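Local coordinates for protein telomerase reverse transcriptase (Candida tropicalis MYA-3404, PDB 6ZD1) that probably extends chromosome ends by reverse-transcribing a template within the telomerase RNA into telomeric DNA repeats, at residues 430-433 and 434-438; 466-469 and 470-474. All coordinates share one frame; numbering follows the deposited sequence.

Contact 1: 430-433 and 434-438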
# COMPACT_ATOMS: atom_id res chain seq x y z
N LYS A 430 -22.27 -20.56 -1.07
CA LYS A 430 -21.50 -19.78 -0.11
C LYS A 430 -20.95 -18.51 -0.74
O LYS A 430 -21.03 -17.43 -0.14
CB LYS A 430 -20.36 -20.63 0.46
CG LYS A 430 -19.64 -20.00 1.65
CD LYS A 430 -20.55 -19.94 2.88
CE LYS A 430 -19.85 -19.31 4.07
NZ LYS A 430 -18.70 -20.13 4.56
N ILE A 431 -20.43 -18.61 -1.97
CA ILE A 431 -19.86 -17.45 -2.65
C ILE A 431 -20.92 -16.36 -2.80
O ILE A 431 -20.67 -15.19 -2.49
CB ILE A 431 -19.27 -17.85 -4.01
CG1 ILE A 431 -18.03 -18.71 -3.82
CG2 ILE A 431 -18.95 -16.62 -4.84
CD1 ILE A 431 -17.60 -19.41 -5.08
N ILE A 432 -22.11 -16.73 -3.27
CA ILE A 432 -23.18 -15.75 -3.39
C ILE A 432 -23.56 -15.21 -2.02
O ILE A 432 -23.83 -14.01 -1.86
CB ILE A 432 -24.39 -16.35 -4.12
CG1 ILE A 432 -24.03 -16.74 -5.55
CG2 ILE A 432 -25.56 -15.38 -4.11
CD1 ILE A 432 -23.55 -15.57 -6.38
N GLU A 433 -23.59 -16.07 -1.01
CA GLU A 433 -24.00 -15.63 0.32
C GLU A 433 -22.98 -14.68 0.93
O GLU A 433 -23.36 -13.64 1.50
CB GLU A 433 -24.21 -16.84 1.23
CG GLU A 433 -24.91 -16.51 2.54
CD GLU A 433 -25.14 -17.73 3.40
OE1 GLU A 433 -24.16 -18.25 3.98
OE2 GLU A 433 -26.30 -18.19 3.49
N VAL A 434 -21.69 -15.00 0.81
CA VAL A 434 -20.66 -14.15 1.39
C VAL A 434 -20.57 -12.82 0.65
O VAL A 434 -20.39 -11.76 1.26
CB VAL A 434 -19.31 -14.89 1.41
CG1 VAL A 434 -18.20 -13.98 1.93
CG2 VAL A 434 -19.42 -16.14 2.26
N CYS A 435 -20.70 -12.85 -0.68
CA CYS A 435 -20.71 -11.61 -1.45
C CYS A 435 -21.86 -10.71 -1.02
O CYS A 435 -21.67 -9.52 -0.74
CB CYS A 435 -20.78 -11.91 -2.95
SG CYS A 435 -19.27 -12.64 -3.65
N HIS A 436 -23.07 -11.28 -0.94
CA HIS A 436 -24.22 -10.50 -0.49
C HIS A 436 -24.03 -10.00 0.93
O HIS A 436 -24.38 -8.85 1.24
CB HIS A 436 -25.50 -11.34 -0.59
CG HIS A 436 -25.98 -11.54 -1.99
ND1 HIS A 436 -27.28 -11.90 -2.28
CD2 HIS A 436 -25.34 -11.43 -3.18
CE1 HIS A 436 -27.41 -12.01 -3.59
NE2 HIS A 436 -26.25 -11.73 -4.16
N SER A 437 -23.47 -10.83 1.81
CA SER A 437 -23.25 -10.41 3.18
C SER A 437 -22.27 -9.24 3.25
O SER A 437 -22.48 -8.29 4.01
CB SER A 437 -22.73 -11.58 4.02
OG SER A 437 -22.41 -11.16 5.33
N GLN A 438 -21.20 -9.28 2.44
CA GLN A 438 -20.25 -8.18 2.43
C GLN A 438 -20.88 -6.91 1.86
O GLN A 438 -20.59 -5.80 2.34
CB GLN A 438 -19.01 -8.56 1.62
CG GLN A 438 -18.17 -9.66 2.24
CD GLN A 438 -17.22 -9.15 3.30
OE1 GLN A 438 -16.43 -8.23 3.06
NE2 GLN A 438 -17.28 -9.75 4.49

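Contact 2: 466-469 and 470-474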
# COMPACT_ATOMS: atom_id res chain seq x y z
N PHE A 466 -12.59 -3.18 2.44
CA PHE A 466 -12.98 -4.56 2.68
C PHE A 466 -12.35 -5.49 1.65
O PHE A 466 -11.87 -5.07 0.59
CB PHE A 466 -14.50 -4.70 2.67
CG PHE A 466 -15.15 -4.29 3.96
CD1 PHE A 466 -15.33 -5.21 4.98
CD2 PHE A 466 -15.57 -2.99 4.16
CE1 PHE A 466 -15.92 -4.85 6.17
CE2 PHE A 466 -16.17 -2.62 5.35
CZ PHE A 466 -16.34 -3.55 6.35
N SER A 467 -12.41 -6.79 1.96
CA SER A 467 -11.66 -7.78 1.19
C SER A 467 -12.05 -7.78 -0.28
O SER A 467 -11.19 -7.88 -1.16
CB SER A 467 -11.87 -9.16 1.80
OG SER A 467 -11.62 -9.15 3.20
N LEU A 468 -13.35 -7.69 -0.57
CA LEU A 468 -13.86 -7.88 -1.92
C LEU A 468 -14.21 -6.57 -2.63
O LEU A 468 -14.66 -6.62 -3.77
CB LEU A 468 -15.09 -8.78 -1.88
CG LEU A 468 -15.00 -10.06 -1.06
CD1 LEU A 468 -16.31 -10.82 -1.09
CD2 LEU A 468 -13.86 -10.94 -1.55
N SER A 469 -13.99 -5.42 -1.99
CA SER A 469 -14.45 -4.16 -2.57
C SER A 469 -13.79 -3.89 -3.92
O SER A 469 -14.46 -3.50 -4.88
CB SER A 469 -14.17 -3.00 -1.60
OG SER A 469 -14.86 -3.20 -0.38
N GLY A 470 -12.48 -4.11 -4.01
CA GLY A 470 -11.80 -3.87 -5.28
C GLY A 470 -12.28 -4.79 -6.38
O GLY A 470 -12.55 -4.34 -7.50
N ILE A 471 -12.44 -6.08 -6.08
CA ILE A 471 -12.87 -7.00 -7.12
C ILE A 471 -14.35 -6.81 -7.41
O ILE A 471 -14.80 -7.05 -8.54
CB ILE A 471 -12.54 -8.45 -6.73
CG1 ILE A 471 -12.73 -9.37 -7.94
CG2 ILE A 471 -13.40 -8.92 -5.56
CD1 ILE A 471 -12.00 -10.69 -7.82
N PHE A 472 -15.13 -6.35 -6.43
CA PHE A 472 -16.52 -5.98 -6.72
C PHE A 472 -16.56 -4.92 -7.82
O PHE A 472 -17.21 -5.12 -8.86
CB PHE A 472 -17.20 -5.45 -5.46
CG PHE A 472 -17.65 -6.53 -4.51
CD1 PHE A 472 -17.74 -7.85 -4.92
CD2 PHE A 472 -18.01 -6.22 -3.20
CE1 PHE A 472 -18.16 -8.84 -4.05
CE2 PHE A 472 -18.43 -7.21 -2.32
CZ PHE A 472 -18.51 -8.52 -2.75
N CYS A 473 -15.82 -3.83 -7.64
CA CYS A 473 -15.82 -2.76 -8.62
C CYS A 473 -15.29 -3.25 -9.97
O CYS A 473 -15.74 -2.79 -11.02
CB CYS A 473 -14.98 -1.59 -8.10
SG CYS A 473 -15.03 -0.09 -9.10
N ASP A 474 -14.36 -4.21 -9.95
CA ASP A 474 -13.83 -4.76 -11.19
C ASP A 474 -14.88 -5.60 -11.91
O ASP A 474 -15.03 -5.51 -13.13
CB ASP A 474 -12.58 -5.59 -10.90
CG ASP A 474 -11.74 -5.85 -12.13
OD1 ASP A 474 -12.09 -5.34 -13.22
OD2 ASP A 474 -10.72 -6.56 -12.01

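Contact 1: 430-433 and 434-438
In helix 428-440 of the reverse transcriptase domain, Lys-430 meets Val-434 and Ile-432 meets His-436, each pair one turn apart. With chi1 at -170°, Lys-430 CG points opposite the backbone N, and a bend at chi2 (68°) lays the methylenes obliquely across the valine; CE comes 3.7 Å from Val-434 CG2. The aliphatic part packs on a branched neighbour, which suits a lysine that is only partly exposed. Val-434 N donates to Lys-430 O at 2.7 Å.

On another side of the helix Ile-432 CG2 stands over one face of the His-436 imidazole, a CH-pi contact 3.9 Å from the ring centroid, displaced toward NE2. The two side chains run alongside each other. The helix's place in the chain is consistent with the fingers of the reverse transcriptase fold, and its apolar faces pack on neighbours: Val-434 on Tyr-276 and Thr-280 of helix 263-298, and Cys-435 and Ile-432 on Ile-356 of helix 349-359. Small Cys-435 fits such a buried place, its SG 4.2 Å from Ile-431 CG2. Ser-437 N closes the next turn on Glu-433 O at 2.8 Å.

Contact 2: 466-469 and 470-474
The phenyl ring of Phe-472 has Leu-468 over one face, and both the side chain and the backbone of that leucine lie on this same side. Leu-468 CB makes a CH-pi contact, 3.7 Å from the ring centroid and 17° off the normal, while Leu-468 O sits 3.1 Å from Phe-472 CG, above the plane but shifted toward the rim. Leu-468 CD1 reaches the far end of the ring, 3.6 Å from Phe-472 CZ, and Ser-469 CA approaches obliquely. With chi1 at -79°, CG lies beside its own backbone N, so the ring is folded back over the preceding turn. Other neighbours of the ring include Leu-352, Ile-356, Cys-435 and Ile-439 from helices 349-359 and 428-440, a setting for which a large apolar ring is well suited.

Residues 466-474 directly follow a Gln-Gly pair, as in motif B (B') of reverse transcriptases, where a loop runs into a helix, here 469-484. Leu-468 O accepts the amide of Phe-472 at 2.7 Å, so the loop carbonyl joins the first turn of the helix and is at the same time packed against the same ring face. Next along, Cys-473 N bonds Ser-469 O at 3.1 Å. The hydroxyl of Ser-469 is small enough for a buried corner and donates to Phe-463 O, tying the helix start back to the loop.

One residue before the phenylalanine, Ile-471 CG2 occupies the position between its own N and carbonyl carbon and presses to 3.2 Å from Leu-468 O, a tight fit; the same methyl lies 4.1 Å from Leu-468 CB. Beyond it, Ile-471 packs on Leu-288 and Gln-289 of helix 263-298, and Asp-474 OD1 forms salt bridges with Arg-296 and Arg-499.

In the fold
Contact 1 comes first along the chain, within helix 428-440; strands 443-446 and 454-458 follow, and contact 2 then forms where the loop that resembles motif B' enters helix 469-484. Their centres are about 12 Å apart, and they touch directly: Gln-438 of contact 1 packs on Phe-466, Leu-468 and Phe-472 of contact 2, and Cys-435 also meets Phe-472. Both rest on helix 263-298 and on helix 349-359. The two intervening strands belong to a five-stranded mixed sheet, consistent with the fingers, whereas helix 469-484 leads to strand 495-500 of the antiparallel palm sheet. The contacts therefore probably lie where the fingers meet the palm of the reverse transcriptase domain.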